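Local coordinates for transcription regulator AcaB (Escherichia coli, PDB 6N8B), which regulates transcription, and has a crucial role in the conjugation of IncC plasmids, at residues V26-S31 with P108-I113; F50-I55 with G171-A176; A88-L93 with G135-L140; W158-I163 with D200-D205. All blocks are in the same frame, centred on the assembly; numbering follows the deposited sequence.

Interaction 1: V26-S31 with P108-I113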
loop_
_atom_site.group_PDB
_atom_site.type_symbol
_atom_site.label_atom_id
_atom_site.label_comp_id
_atom_site.label_asym_id
_atom_site.label_seq_id
_atom_site.Cartn_x
_atom_site.Cartn_y
_atom_site.Cartn_z
ATOM N N VAL A 26 8.763 -8.101 12.177
ATOM C CA VAL A 26 7.488 -8.073 12.880
ATOM C C VAL A 26 7.025 -6.629 12.947
ATOM O O VAL A 26 7.758 -5.750 13.418
ATOM C CB VAL A 26 7.615 -8.674 14.291
ATOM C CG1 VAL A 26 6.425 -8.280 15.144
ATOM C CG2 VAL A 26 7.743 -10.187 14.216
ATOM N N LEU A 27 5.807 -6.383 12.479
ATOM C CA LEU A 27 5.293 -5.032 12.274
ATOM C C LEU A 27 4.038 -4.879 13.118
ATOM O O LEU A 27 2.993 -5.456 12.795
ATOM C CB LEU A 27 5.013 -4.754 10.796
ATOM C CG LEU A 27 4.172 -3.510 10.492
ATOM C CD1 LEU A 27 4.908 -2.231 10.841
ATOM C CD2 LEU A 27 3.823 -3.507 9.022
ATOM N N LYS A 28 4.139 -4.133 14.213
ATOM C CA LYS A 28 2.975 -3.915 15.051
ATOM C C LYS A 28 2.168 -2.744 14.515
ATOM O O LYS A 28 2.723 -1.729 14.084
ATOM C CB LYS A 28 3.389 -3.684 16.505
ATOM C CG LYS A 28 2.428 -2.833 17.313
ATOM C CD LYS A 28 2.954 -2.512 18.696
ATOM C CE LYS A 28 2.959 -3.766 19.534
ATOM N NZ LYS A 28 3.133 -3.508 20.988
ATOM N N VAL A 29 0.848 -2.897 14.537
ATOM C CA VAL A 29 -0.078 -1.932 13.965
ATOM C C VAL A 29 -1.141 -1.632 15.012
ATOM O O VAL A 29 -1.788 -2.550 15.525
ATOM C CB VAL A 29 -0.707 -2.461 12.664
ATOM C CG1 VAL A 29 -1.720 -1.478 12.139
ATOM C CG2 VAL A 29 0.371 -2.724 11.618
ATOM N N ASN A 30 -1.317 -0.351 15.330
ATOM C CA ASN A 30 -2.191 0.051 16.424
ATOM C C ASN A 30 -3.626 0.272 15.963
ATOM O O ASN A 30 -4.559 -0.306 16.529
ATOM C CB ASN A 30 -1.658 1.333 17.070
ATOM C CG ASN A 30 -0.347 1.123 17.796
ATOM O OD1 ASN A 30 -0.127 0.085 18.418
ATOM N ND2 ASN A 30 0.539 2.111 17.710
ATOM N N SER A 31 -3.809 1.089 14.932
ATOM C CA SER A 31 -5.127 1.553 14.530
ATOM C C SER A 31 -5.876 0.481 13.749
ATOM O O SER A 31 -5.283 -0.317 13.019
ATOM C CB SER A 31 -5.011 2.823 13.686
ATOM O OG SER A 31 -4.245 2.586 12.514
ATOM N N PRO A 108 -3.819 -3.683 19.602
ATOM C CA PRO A 108 -2.862 -3.658 18.495
ATOM C C PRO A 108 -2.522 -5.083 18.090
ATOM O O PRO A 108 -2.614 -6.021 18.885
ATOM C CB PRO A 108 -1.637 -2.934 19.074
ATOM C CG PRO A 108 -2.049 -2.457 20.454
ATOM C CD PRO A 108 -3.174 -3.348 20.883
ATOM N N ASN A 109 -2.102 -5.236 16.840
ATOM C CA ASN A 109 -1.700 -6.536 16.327
ATOM C C ASN A 109 -0.298 -6.468 15.743
ATOM O O ASN A 109 0.157 -5.418 15.283
ATOM C CB ASN A 109 -2.686 -7.058 15.261
ATOM C CG ASN A 109 -4.074 -7.332 15.825
ATOM O OD1 ASN A 109 -4.276 -7.328 17.041
ATOM N ND2 ASN A 109 -5.036 -7.582 14.940
ATOM N N GLU A 110 0.377 -7.611 15.759
ATOM C CA GLU A 110 1.706 -7.762 15.188
ATOM C C GLU A 110 1.617 -8.700 13.994
ATOM O O GLU A 110 1.051 -9.792 14.100
ATOM C CB GLU A 110 2.687 -8.312 16.226
ATOM C CG GLU A 110 3.086 -7.305 17.287
ATOM C CD GLU A 110 4.024 -7.895 18.315
ATOM O OE1 GLU A 110 4.748 -7.121 18.978
ATOM O OE2 GLU A 110 4.025 -9.134 18.470
ATOM N N TYR A 111 2.159 -8.269 12.861
ATOM C CA TYR A 111 2.173 -9.074 11.648
ATOM C C TYR A 111 3.605 -9.436 11.289
ATOM O O TYR A 111 4.472 -8.560 11.210
ATOM C CB TYR A 111 1.518 -8.332 10.479
ATOM C CG TYR A 111 0.091 -7.895 10.723
ATOM C CD1 TYR A 111 -0.194 -6.659 11.295
ATOM C CD2 TYR A 111 -0.973 -8.714 10.371
ATOM C CE1 TYR A 111 -1.499 -6.257 11.512
ATOM C CE2 TYR A 111 -2.278 -8.320 10.584
ATOM C CZ TYR A 111 -2.537 -7.091 11.155
ATOM O OH TYR A 111 -3.835 -6.694 11.371
ATOM N N THR A 112 3.847 -10.725 11.073
ATOM C CA THR A 112 5.118 -11.194 10.543
ATOM C C THR A 112 5.073 -11.078 9.025
ATOM O O THR A 112 4.284 -11.766 8.367
ATOM C CB THR A 112 5.394 -12.637 10.965
ATOM O OG1 THR A 112 5.469 -12.717 12.393
ATOM C CG2 THR A 112 6.700 -13.122 10.370
ATOM N N ILE A 113 5.913 -10.211 8.472
ATOM C CA ILE A 113 5.935 -9.948 7.041
ATOM C C ILE A 113 7.336 -10.231 6.526
ATOM O O ILE A 113 8.327 -10.009 7.233
ATOM C CB ILE A 113 5.513 -8.502 6.703
ATOM C CG1 ILE A 113 6.567 -7.499 7.175
ATOM C CG2 ILE A 113 4.172 -8.181 7.341
ATOM C CD1 ILE A 113 6.212 -6.061 6.876
#
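Val26 to Val29 pair with Asn109 to Thr112 in a two-stranded antiparallel ribbon. Each strand leads into a long helix, reminiscent of the ribbon-helix-helix fold, although there each subunit gives one strand and here one chain gives both. Two hydrogen-bonded pairs hold the register. In the first, Leu27 N reaches Tyr111 O at 2.9 Å, and Tyr111 N bonds back to Leu27 O, sitting 44° above that carbonyl plane. In the second, Val29 N lies 2.7 Å from Asn109 O, nearly in line with its C=O bond. Asn109 N returns the bond to Val29 O. Leu27, Val29 and Tyr111 share the inner face, against helices 32-59 and 118-142. There Val29 CG2 meets the edge of the Tyr111 ring, 4.0 Å from CD1. The ring OH is hydrogen-bonded to Glu39 OE2 of helix 32-59. Farther along this side, Leu27 CD2 touches Ile113 CD1 at 4.1 Å. Val26, Lys28, Glu110 and Thr112 occupy the other, exposed face. In ribbon-helix-helix repressors the outward face of the ribbon enters the major groove of DNA; a like role here is only inferred. On this face of the ribbon, Val26 CG1 rests on Glu110 CB, and Lys28 CB packs on Glu110 CG at 3.7 Å. Lys28 NZ stays 4.4 Å from Glu110 OE1, beyond salt-bridge range.

Interaction 2: F50-I55 with G171-A176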
loop_
_atom_site.group_PDB
_atom_site.type_symbol
_atom_site.label_atom_id
_atom_site.label_comp_id
_atom_site.label_asym_id
_atom_site.label_seq_id
_atom_site.Cartn_x
_atom_site.Cartn_y
_atom_site.Cartn_z
ATOM N N PHE A 50 5.948 -8.992 -6.569
ATOM C CA PHE A 50 6.809 -10.114 -6.922
ATOM C C PHE A 50 6.558 -10.556 -8.357
ATOM O O PHE A 50 7.500 -10.768 -9.127
ATOM C CB PHE A 50 6.579 -11.276 -5.952
ATOM C CG PHE A 50 7.555 -12.408 -6.112
ATOM C CD1 PHE A 50 7.380 -13.362 -7.105
ATOM C CD2 PHE A 50 8.647 -12.520 -5.269
ATOM C CE1 PHE A 50 8.276 -14.403 -7.255
ATOM C CE2 PHE A 50 9.547 -13.561 -5.412
ATOM C CZ PHE A 50 9.361 -14.504 -6.408
ATOM N N SER A 51 5.286 -10.694 -8.732
ATOM C CA SER A 51 4.962 -11.113 -10.089
ATOM C C SER A 51 5.423 -10.079 -11.105
ATOM O O SER A 51 5.952 -10.432 -12.163
ATOM C CB SER A 51 3.458 -11.353 -10.212
ATOM O OG SER A 51 3.013 -12.267 -9.224
ATOM N N ILE A 52 5.248 -8.796 -10.787
ATOM C CA ILE A 52 5.694 -7.736 -11.686
ATOM C C ILE A 52 7.189 -7.850 -11.939
ATOM O O ILE A 52 7.646 -7.813 -13.086
ATOM C CB ILE A 52 5.327 -6.356 -11.110
ATOM C CG1 ILE A 52 3.816 -6.159 -11.126
ATOM C CG2 ILE A 52 6.013 -5.250 -11.893
ATOM C CD1 ILE A 52 3.348 -5.001 -10.284
ATOM N N ASP A 53 7.971 -8.025 -10.869
ATOM C CA ASP A 53 9.422 -8.099 -11.008
ATOM C C ASP A 53 9.857 -9.236 -11.926
ATOM O O ASP A 53 10.859 -9.102 -12.635
ATOM C CB ASP A 53 10.072 -8.238 -9.631
ATOM C CG ASP A 53 10.175 -6.909 -8.898
ATOM O OD1 ASP A 53 10.532 -5.898 -9.542
ATOM O OD2 ASP A 53 9.892 -6.871 -7.679
ATOM N N VAL A 54 9.125 -10.349 -11.942
ATOM C CA VAL A 54 9.541 -11.481 -12.765
ATOM C C VAL A 54 8.892 -11.429 -14.148
ATOM O O VAL A 54 9.507 -11.849 -15.135
ATOM C CB VAL A 54 9.273 -12.826 -12.061
ATOM C CG1 VAL A 54 9.586 -12.720 -10.577
ATOM C CG2 VAL A 54 7.862 -13.302 -12.286
ATOM N N ILE A 55 7.658 -10.921 -14.245
ATOM C CA ILE A 55 7.026 -10.742 -15.548
ATOM C C ILE A 55 7.844 -9.769 -16.387
ATOM O O ILE A 55 7.869 -9.867 -17.620
ATOM C CB ILE A 55 5.561 -10.288 -15.377
ATOM C CG1 ILE A 55 4.728 -11.429 -14.787
ATOM C CG2 ILE A 55 4.959 -9.845 -16.702
ATOM C CD1 ILE A 55 3.339 -11.018 -14.360
ATOM N N GLY A 171 -3.429 -3.722 -10.794
ATOM C CA GLY A 171 -3.796 -3.356 -12.153
ATOM C C GLY A 171 -2.589 -3.226 -13.064
ATOM O O GLY A 171 -2.596 -3.718 -14.196
ATOM N N ILE A 172 -1.530 -2.573 -12.574
ATOM C CA ILE A 172 -0.269 -2.527 -13.310
ATOM C C ILE A 172 0.242 -3.937 -13.568
ATOM O O ILE A 172 0.768 -4.236 -14.648
ATOM C CB ILE A 172 0.763 -1.677 -12.547
ATOM C CG1 ILE A 172 0.378 -0.196 -12.605
ATOM C CG2 ILE A 172 2.157 -1.897 -13.108
ATOM C CD1 ILE A 172 1.246 0.704 -11.750
ATOM N N GLU A 173 0.073 -4.835 -12.594
ATOM C CA GLU A 173 0.538 -6.203 -12.787
ATOM C C GLU A 173 -0.285 -6.909 -13.854
ATOM O O GLU A 173 0.261 -7.663 -14.664
ATOM C CB GLU A 173 0.482 -6.978 -11.467
ATOM C CG GLU A 173 0.632 -8.492 -11.618
ATOM C CD GLU A 173 -0.110 -9.269 -10.546
ATOM O OE1 GLU A 173 -0.757 -8.633 -9.687
ATOM O OE2 GLU A 173 -0.056 -10.517 -10.567
ATOM N N LYS A 174 -1.590 -6.634 -13.910
ATOM C CA LYS A 174 -2.410 -7.250 -14.943
ATOM C C LYS A 174 -2.150 -6.659 -16.320
ATOM O O LYS A 174 -2.313 -7.367 -17.318
ATOM C CB LYS A 174 -3.896 -7.122 -14.596
ATOM C CG LYS A 174 -4.239 -7.502 -13.161
ATOM C CD LYS A 174 -5.635 -7.031 -12.760
ATOM C CE LYS A 174 -6.709 -8.011 -13.192
ATOM N NZ LYS A 174 -6.632 -9.287 -12.430
ATOM N N ARG A 175 -1.716 -5.399 -16.408
ATOM C CA ARG A 175 -1.333 -4.882 -17.716
ATOM C C ARG A 175 -0.015 -5.482 -18.189
ATOM O O ARG A 175 0.174 -5.686 -19.392
ATOM C CB ARG A 175 -1.271 -3.355 -17.703
ATOM C CG ARG A 175 -2.573 -2.737 -17.246
ATOM C CD ARG A 175 -2.957 -1.514 -18.052
ATOM N NE ARG A 175 -1.910 -0.514 -18.208
ATOM C CZ ARG A 175 -2.115 0.657 -18.802
ATOM N NH1 ARG A 175 -3.320 0.949 -19.275
ATOM N NH2 ARG A 175 -1.127 1.531 -18.927
ATOM N N ALA A 176 0.906 -5.766 -17.266
ATOM C CA ALA A 176 2.140 -6.444 -17.647
ATOM C C ALA A 176 1.858 -7.850 -18.169
ATOM O O ALA A 176 2.539 -8.328 -19.085
ATOM C CB ALA A 176 3.105 -6.491 -16.462
#
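Ile52 lies against Glu173 where two long helices of the helical bundle, 32-59 and 148-182, run side by side in the same general direction. Their local axes come within 9.5 Å at an angle of 28°. The closest approach is aliphatic. Ile52 CG1 sits 3.5 Å from Glu173 CB and also reaches Glu173 CA. Ile52 CD1 touches the same methylene and extends toward Ile172, where it meets CG2 at 4.4 Å. Ile72 of helix 62-96 touches both Ile52 and Ile172. One turn later Ile55 takes over. Its CG2, anti to the backbone N, rests on Ala176 CB at 3.8 Å and beside Ala176 O.

Ser51 joins the contact at the polar end of Glu173. Its CB is 3.6 Å from Glu173 OE2, but its hydroxyl turns back to its own helix and bonds to Asn47 O. Glu173 CG is anti to the backbone N (chi1 166°), and the chain beyond it is extended. This lets the stem pack on Ile52 while the carboxylate reaches a cluster of polar groups.

The next shell fixes that buried carboxylate. Glu173 OE2 makes a salt bridge with Arg177 NH1, and OE1 makes another with Arg44 NH2. These two arginines would probably favour the charged form of Glu173. The same OE1 is also hydrogen-bonded to Ser48 OG, one turn before Ser51 on helix 32-59.

Interaction 3: A88-L93 with G135-L140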
loop_
_atom_site.group_PDB
_atom_site.type_symbol
_atom_site.label_atom_id
_atom_site.label_comp_id
_atom_site.label_asym_id
_atom_site.label_seq_id
_atom_site.Cartn_x
_atom_site.Cartn_y
_atom_site.Cartn_z
ATOM N N ALA A 88 2.215 16.314 8.548
ATOM C CA ALA A 88 2.802 17.595 8.930
ATOM C C ALA A 88 1.739 18.571 9.428
ATOM O O ALA A 88 1.893 19.178 10.494
ATOM C CB ALA A 88 3.576 18.188 7.752
ATOM N N GLN A 89 0.653 18.743 8.665
ATOM C CA GLN A 89 -0.350 19.731 9.054
ATOM C C GLN A 89 -1.037 19.340 10.355
ATOM O O GLN A 89 -1.326 20.200 11.194
ATOM C CB GLN A 89 -1.401 19.942 7.958
ATOM C CG GLN A 89 -0.882 20.139 6.544
ATOM C CD GLN A 89 -1.981 19.977 5.499
ATOM O OE1 GLN A 89 -2.070 18.952 4.820
ATOM N NE2 GLN A 89 -2.816 21.001 5.358
ATOM N N LEU A 90 -1.296 18.046 10.553
ATOM C CA LEU A 90 -2.001 17.641 11.763
ATOM C C LEU A 90 -1.077 17.513 12.966
ATOM O O LEU A 90 -1.524 17.725 14.098
ATOM C CB LEU A 90 -2.726 16.311 11.549
ATOM C CG LEU A 90 -3.610 16.114 10.320
ATOM C CD1 LEU A 90 -4.010 14.667 10.223
ATOM C CD2 LEU A 90 -4.836 16.982 10.370
ATOM N N ASN A 91 0.208 17.218 12.755
ATOM C CA ASN A 91 1.129 17.212 13.885
ATOM C C ASN A 91 1.415 18.605 14.426
ATOM O O ASN A 91 1.985 18.715 15.516
ATOM C CB ASN A 91 2.441 16.518 13.510
ATOM C CG ASN A 91 3.080 15.807 14.694
ATOM O OD1 ASN A 91 2.731 14.669 15.009
ATOM N ND2 ASN A 91 4.009 16.483 15.364
ATOM N N LYS A 92 1.036 19.668 13.714
ATOM C CA LYS A 92 1.138 21.007 14.276
ATOM C C LYS A 92 -0.223 21.578 14.652
ATOM O O LYS A 92 -0.288 22.635 15.287
ATOM C CB LYS A 92 1.838 21.964 13.298
ATOM C CG LYS A 92 2.143 23.335 13.899
ATOM C CD LYS A 92 2.433 24.395 12.866
ATOM C CE LYS A 92 2.454 25.758 13.541
ATOM N NZ LYS A 92 1.071 26.289 13.768
ATOM N N LEU A 93 -1.311 20.873 14.348
ATOM C CA LEU A 93 -2.556 21.185 15.034
ATOM C C LEU A 93 -2.492 20.743 16.487
ATOM O O LEU A 93 -3.162 21.332 17.343
ATOM C CB LEU A 93 -3.740 20.527 14.331
ATOM C CG LEU A 93 -4.298 21.221 13.092
ATOM C CD1 LEU A 93 -5.528 20.482 12.601
ATOM C CD2 LEU A 93 -4.624 22.675 13.389
ATOM N N GLY A 135 -3.225 7.662 14.409
ATOM C CA GLY A 135 -2.916 8.026 15.781
ATOM C C GLY A 135 -3.023 9.519 16.024
ATOM O O GLY A 135 -3.468 9.954 17.089
ATOM N N ILE A 136 -2.614 10.327 15.043
ATOM C CA ILE A 136 -2.722 11.776 15.192
ATOM C C ILE A 136 -4.182 12.199 15.167
ATOM O O ILE A 136 -4.648 12.942 16.039
ATOM C CB ILE A 136 -1.910 12.499 14.103
ATOM C CG1 ILE A 136 -0.419 12.195 14.245
ATOM C CG2 ILE A 136 -2.136 13.998 14.188
ATOM C CD1 ILE A 136 0.415 12.693 13.102
ATOM N N VAL A 137 -4.924 11.727 14.164
ATOM C CA VAL A 137 -6.347 12.033 14.064
ATOM C C VAL A 137 -7.080 11.591 15.325
ATOM O O VAL A 137 -7.988 12.281 15.805
ATOM C CB VAL A 137 -6.939 11.381 12.800
ATOM C CG1 VAL A 137 -8.434 11.648 12.707
ATOM C CG2 VAL A 137 -6.230 11.901 11.561
ATOM N N ASP A 138 -6.693 10.444 15.888
ATOM C CA ASP A 138 -7.413 9.917 17.044
ATOM C C ASP A 138 -7.265 10.807 18.274
ATOM O O ASP A 138 -8.229 10.982 19.027
ATOM C CB ASP A 138 -6.952 8.491 17.342
ATOM C CG ASP A 138 -7.604 7.474 16.426
ATOM O OD1 ASP A 138 -8.643 7.808 15.814
ATOM O OD2 ASP A 138 -7.084 6.346 16.317
ATOM N N THR A 139 -6.089 11.405 18.491
ATOM C CA THR A 139 -5.969 12.277 19.656
ATOM C C THR A 139 -6.596 13.634 19.393
ATOM O O THR A 139 -7.174 14.234 20.305
ATOM C CB THR A 139 -4.513 12.480 20.066
ATOM O OG1 THR A 139 -3.893 13.423 19.185
ATOM C CG2 THR A 139 -3.770 11.198 19.990
ATOM N N LEU A 140 -6.525 14.113 18.151
ATOM C CA LEU A 140 -7.216 15.348 17.810
ATOM C C LEU A 140 -8.720 15.172 17.927
ATOM O O LEU A 140 -9.430 16.117 18.291
ATOM C CB LEU A 140 -6.828 15.781 16.400
ATOM C CG LEU A 140 -5.338 16.040 16.197
ATOM C CD1 LEU A 140 -5.065 16.541 14.801
ATOM C CD2 LEU A 140 -4.878 17.049 17.212
#
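Asn91 carries the one flat group in this contact, and its amide meets Ile136 through the oxygen. Asn91 OD1 is 3.6 Å from Ile136 CD1, with CG1 of the same residue a little farther off. The two side chains cross at about a right angle. This is a polar atom resting on a methyl group.

The rest of the interface is aliphatic, and Leu90 is at its centre. Its CB packs on Ile136 CG2 at 3.6 Å and on Leu140 CD1 at 4.0 Å. Its CD1 continues past them to Val137 CG2, 3.8 Å away. Ile136 CG2 is anti to its backbone N, while CG1 of the same residue leads to the methyl that meets Asn91. The two branches of Ile136 thus divide their work between neighbouring residues, Leu90 and Asn91. One turn farther along, Leu93 CB adds a looser touch on Leu140 CD1 at 4.2 Å.

Within the helix of Gly135 to Leu140, the carbonyl of Ile136 takes two bonds. One is the usual helical bond from Leu140 N. The other comes from the Thr139 hydroxyl, with OG1 3.3 Å from Ile136 O.

Around this pair, Met94 adds to the apolar cover over Ile136 and Leu140, and Leu146 lies against Val137 and Leu140. Ala154 of helix 148-182 also touches Val137. The local axes of 88-93 and 135-140 run 34° apart, 9.8 Å at closest; this is side-by-side packing of near-parallel helices in a helical bundle, through aliphatic side chains.

Interaction 4: W158-I163 with D200-D205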
loop_
_atom_site.group_PDB
_atom_site.type_symbol
_atom_site.label_atom_id
_atom_site.label_comp_id
_atom_site.label_asym_id
_atom_site.label_seq_id
_atom_site.Cartn_x
_atom_site.Cartn_y
_atom_site.Cartn_z
ATOM N N TRP A 158 -8.337 7.873 3.847
ATOM C CA TRP A 158 -6.963 7.382 3.893
ATOM C C TRP A 158 -6.918 5.864 3.795
ATOM O O TRP A 158 -6.007 5.306 3.170
ATOM C CB TRP A 158 -6.261 7.864 5.161
ATOM C CG TRP A 158 -5.817 9.275 5.047
ATOM C CD1 TRP A 158 -6.274 10.342 5.760
ATOM C CD2 TRP A 158 -4.856 9.788 4.121
ATOM N NE1 TRP A 158 -5.639 11.490 5.350
ATOM C CE2 TRP A 158 -4.765 11.176 4.342
ATOM C CE3 TRP A 158 -4.059 9.208 3.129
ATOM C CZ2 TRP A 158 -3.909 11.990 3.611
ATOM C CZ3 TRP A 158 -3.210 10.015 2.407
ATOM C CH2 TRP A 158 -3.140 11.394 2.650
ATOM N N GLN A 159 -7.879 5.178 4.417
ATOM C CA GLN A 159 -8.024 3.746 4.179
ATOM C C GLN A 159 -8.220 3.475 2.698
ATOM O O GLN A 159 -7.545 2.623 2.110
ATOM C CB GLN A 159 -9.207 3.193 4.968
ATOM C CG GLN A 159 -8.889 2.003 5.832
ATOM C CD GLN A 159 -10.066 1.576 6.678
ATOM O OE1 GLN A 159 -10.804 2.409 7.206
ATOM N NE2 GLN A 159 -10.263 0.267 6.796
ATOM N N GLN A 160 -9.123 4.225 2.072
ATOM C CA GLN A 160 -9.407 4.022 0.662
ATOM C C GLN A 160 -8.210 4.381 -0.204
ATOM O O GLN A 160 -7.974 3.725 -1.221
ATOM C CB GLN A 160 -10.638 4.842 0.274
ATOM C CG GLN A 160 -11.220 4.549 -1.091
ATOM C CD GLN A 160 -12.155 5.653 -1.552
ATOM O OE1 GLN A 160 -13.364 5.449 -1.672
ATOM N NE2 GLN A 160 -11.603 6.841 -1.776
ATOM N N ARG A 161 -7.411 5.366 0.216
ATOM C CA ARG A 161 -6.291 5.828 -0.601
ATOM C C ARG A 161 -5.258 4.729 -0.816
ATOM O O ARG A 161 -4.760 4.542 -1.932
ATOM C CB ARG A 161 -5.646 7.050 0.049
ATOM C CG ARG A 161 -4.493 7.625 -0.736
ATOM C CD ARG A 161 -4.940 8.750 -1.653
ATOM N NE ARG A 161 -3.933 9.024 -2.673
ATOM C CZ ARG A 161 -2.911 9.859 -2.514
ATOM N NH1 ARG A 161 -2.761 10.515 -1.372
ATOM N NH2 ARG A 161 -2.039 10.037 -3.498
ATOM N N LEU A 162 -4.920 3.987 0.238
ATOM C CA LEU A 162 -3.993 2.880 0.054
ATOM C C LEU A 162 -4.657 1.695 -0.629
ATOM O O LEU A 162 -3.978 0.937 -1.331
ATOM C CB LEU A 162 -3.393 2.441 1.388
ATOM C CG LEU A 162 -2.294 3.350 1.940
ATOM C CD1 LEU A 162 -2.853 4.359 2.929
ATOM C CD2 LEU A 162 -1.182 2.517 2.557
ATOM N N ILE A 163 -5.964 1.509 -0.434
ATOM C CA ILE A 163 -6.654 0.402 -1.091
ATOM C C ILE A 163 -6.612 0.562 -2.609
ATOM O O ILE A 163 -6.321 -0.395 -3.336
ATOM C CB ILE A 163 -8.097 0.278 -0.571
ATOM C CG1 ILE A 163 -8.110 -0.272 0.859
ATOM C CG2 ILE A 163 -8.900 -0.632 -1.475
ATOM C CD1 ILE A 163 -7.561 -1.693 0.989
ATOM N N ASP A 200 -10.346 -9.016 -2.325
ATOM C CA ASP A 200 -11.008 -7.786 -1.913
ATOM C C ASP A 200 -11.651 -7.156 -3.142
ATOM O O ASP A 200 -10.966 -6.906 -4.141
ATOM C CB ASP A 200 -10.016 -6.818 -1.270
ATOM C CG ASP A 200 -10.704 -5.674 -0.565
ATOM O OD1 ASP A 200 -11.267 -5.901 0.528
ATOM O OD2 ASP A 200 -10.710 -4.555 -1.114
ATOM N N LYS A 201 -12.963 -6.908 -3.074
ATOM C CA LYS A 201 -13.668 -6.425 -4.257
ATOM C C LYS A 201 -13.279 -4.991 -4.591
ATOM O O LYS A 201 -13.219 -4.624 -5.768
ATOM C CB LYS A 201 -15.183 -6.544 -4.079
ATOM C CG LYS A 201 -15.939 -6.359 -5.389
ATOM C CD LYS A 201 -17.355 -5.856 -5.211
ATOM C CE LYS A 201 -17.945 -5.473 -6.562
ATOM N NZ LYS A 201 -18.065 -3.992 -6.714
ATOM N N GLU A 202 -13.027 -4.160 -3.577
ATOM C CA GLU A 202 -12.567 -2.802 -3.854
ATOM C C GLU A 202 -11.249 -2.831 -4.612
ATOM O O GLU A 202 -11.055 -2.085 -5.580
ATOM C CB GLU A 202 -12.380 -2.011 -2.556
ATOM C CG GLU A 202 -13.630 -1.446 -1.906
ATOM C CD GLU A 202 -13.292 -0.337 -0.919
ATOM O OE1 GLU A 202 -12.806 0.725 -1.370
ATOM O OE2 GLU A 202 -13.433 -0.551 0.304
ATOM N N ILE A 203 -10.327 -3.692 -4.179
ATOM C CA ILE A 203 -9.017 -3.781 -4.812
ATOM C C ILE A 203 -9.141 -4.332 -6.227
ATOM O O ILE A 203 -8.475 -3.856 -7.153
ATOM C CB ILE A 203 -8.078 -4.640 -3.948
ATOM C CG1 ILE A 203 -7.894 -3.993 -2.574
ATOM C CG2 ILE A 203 -6.741 -4.808 -4.637
ATOM C CD1 ILE A 203 -6.841 -4.653 -1.713
ATOM N N ALA A 204 -10.001 -5.336 -6.419
ATOM C CA ALA A 204 -10.186 -5.903 -7.750
ATOM C C ALA A 204 -10.827 -4.905 -8.707
ATOM O O ALA A 204 -10.503 -4.901 -9.901
ATOM C CB ALA A 204 -11.028 -7.175 -7.669
ATOM N N ASP A 205 -11.717 -4.044 -8.205
ATOM C CA ASP A 205 -12.359 -3.059 -9.070
ATOM C C ASP A 205 -11.363 -2.011 -9.546
ATOM O O ASP A 205 -11.374 -1.623 -10.721
ATOM C CB ASP A 205 -13.525 -2.394 -8.338
ATOM C CG ASP A 205 -14.732 -3.303 -8.216
ATOM O OD1 ASP A 205 -14.631 -4.489 -8.590
ATOM O OD2 ASP A 205 -15.783 -2.832 -7.736
#
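Ile163 makes the tight part of this contact, and Ile203 is its main partner. Ile163 CG2 sits 3.7 Å from Ile203 CG1. Ile163 CD1 also lies 4.1 Å from Ile203 CD1. The two side chains cross at about a right angle. Ile163 CG2 is anti to the backbone N, and it also touches Glu202 CB at 3.9 Å. Ala166 and Ile170, farther along helix 148-182, also touch Ile203.

The C-terminal helix 201-211 begins here and crosses helix 148-182 at a local angle of 51°. Asp200 is its N-cap. Asp200 OD2 accepts a bond from Ile203 N at 3.2 Å, so the capping bond ends on the same residue that packs on Ile163. Arg40 of helix 32-59 bridges Asp200 OD1 and Glu202 OE2 in two salt bridges.

The outer side is looser. Glu202 is exposed, and its OE1 comes only to 4.1 Å from Gln160 CG. Away from the contact, Lys201 NZ and Asp205 OD2 form a salt bridge within the short helix. The two atoms are 2.8 Å apart, with the lysine on the syn side of that carboxylate.

Strand 23-29 of interaction 1 runs on into helix 32-59 of interaction 2, yet the two lie on opposite sides of the chain's centre, with their own centres 27 Å apart. Interaction 3 is nested within the chain loop closed by interaction 2 and is the farthest from it, about 36 Å between centres. Interaction 3 comes within about 5 Å of interaction 1 at the nearest atoms. Interaction 4 is the most central of the four. It shares helix 148-182 with interaction 2, and their nearest atoms are about 6 Å apart. The bound calcium ion is about 13 Å from the side chain of Ile172 in interaction 2.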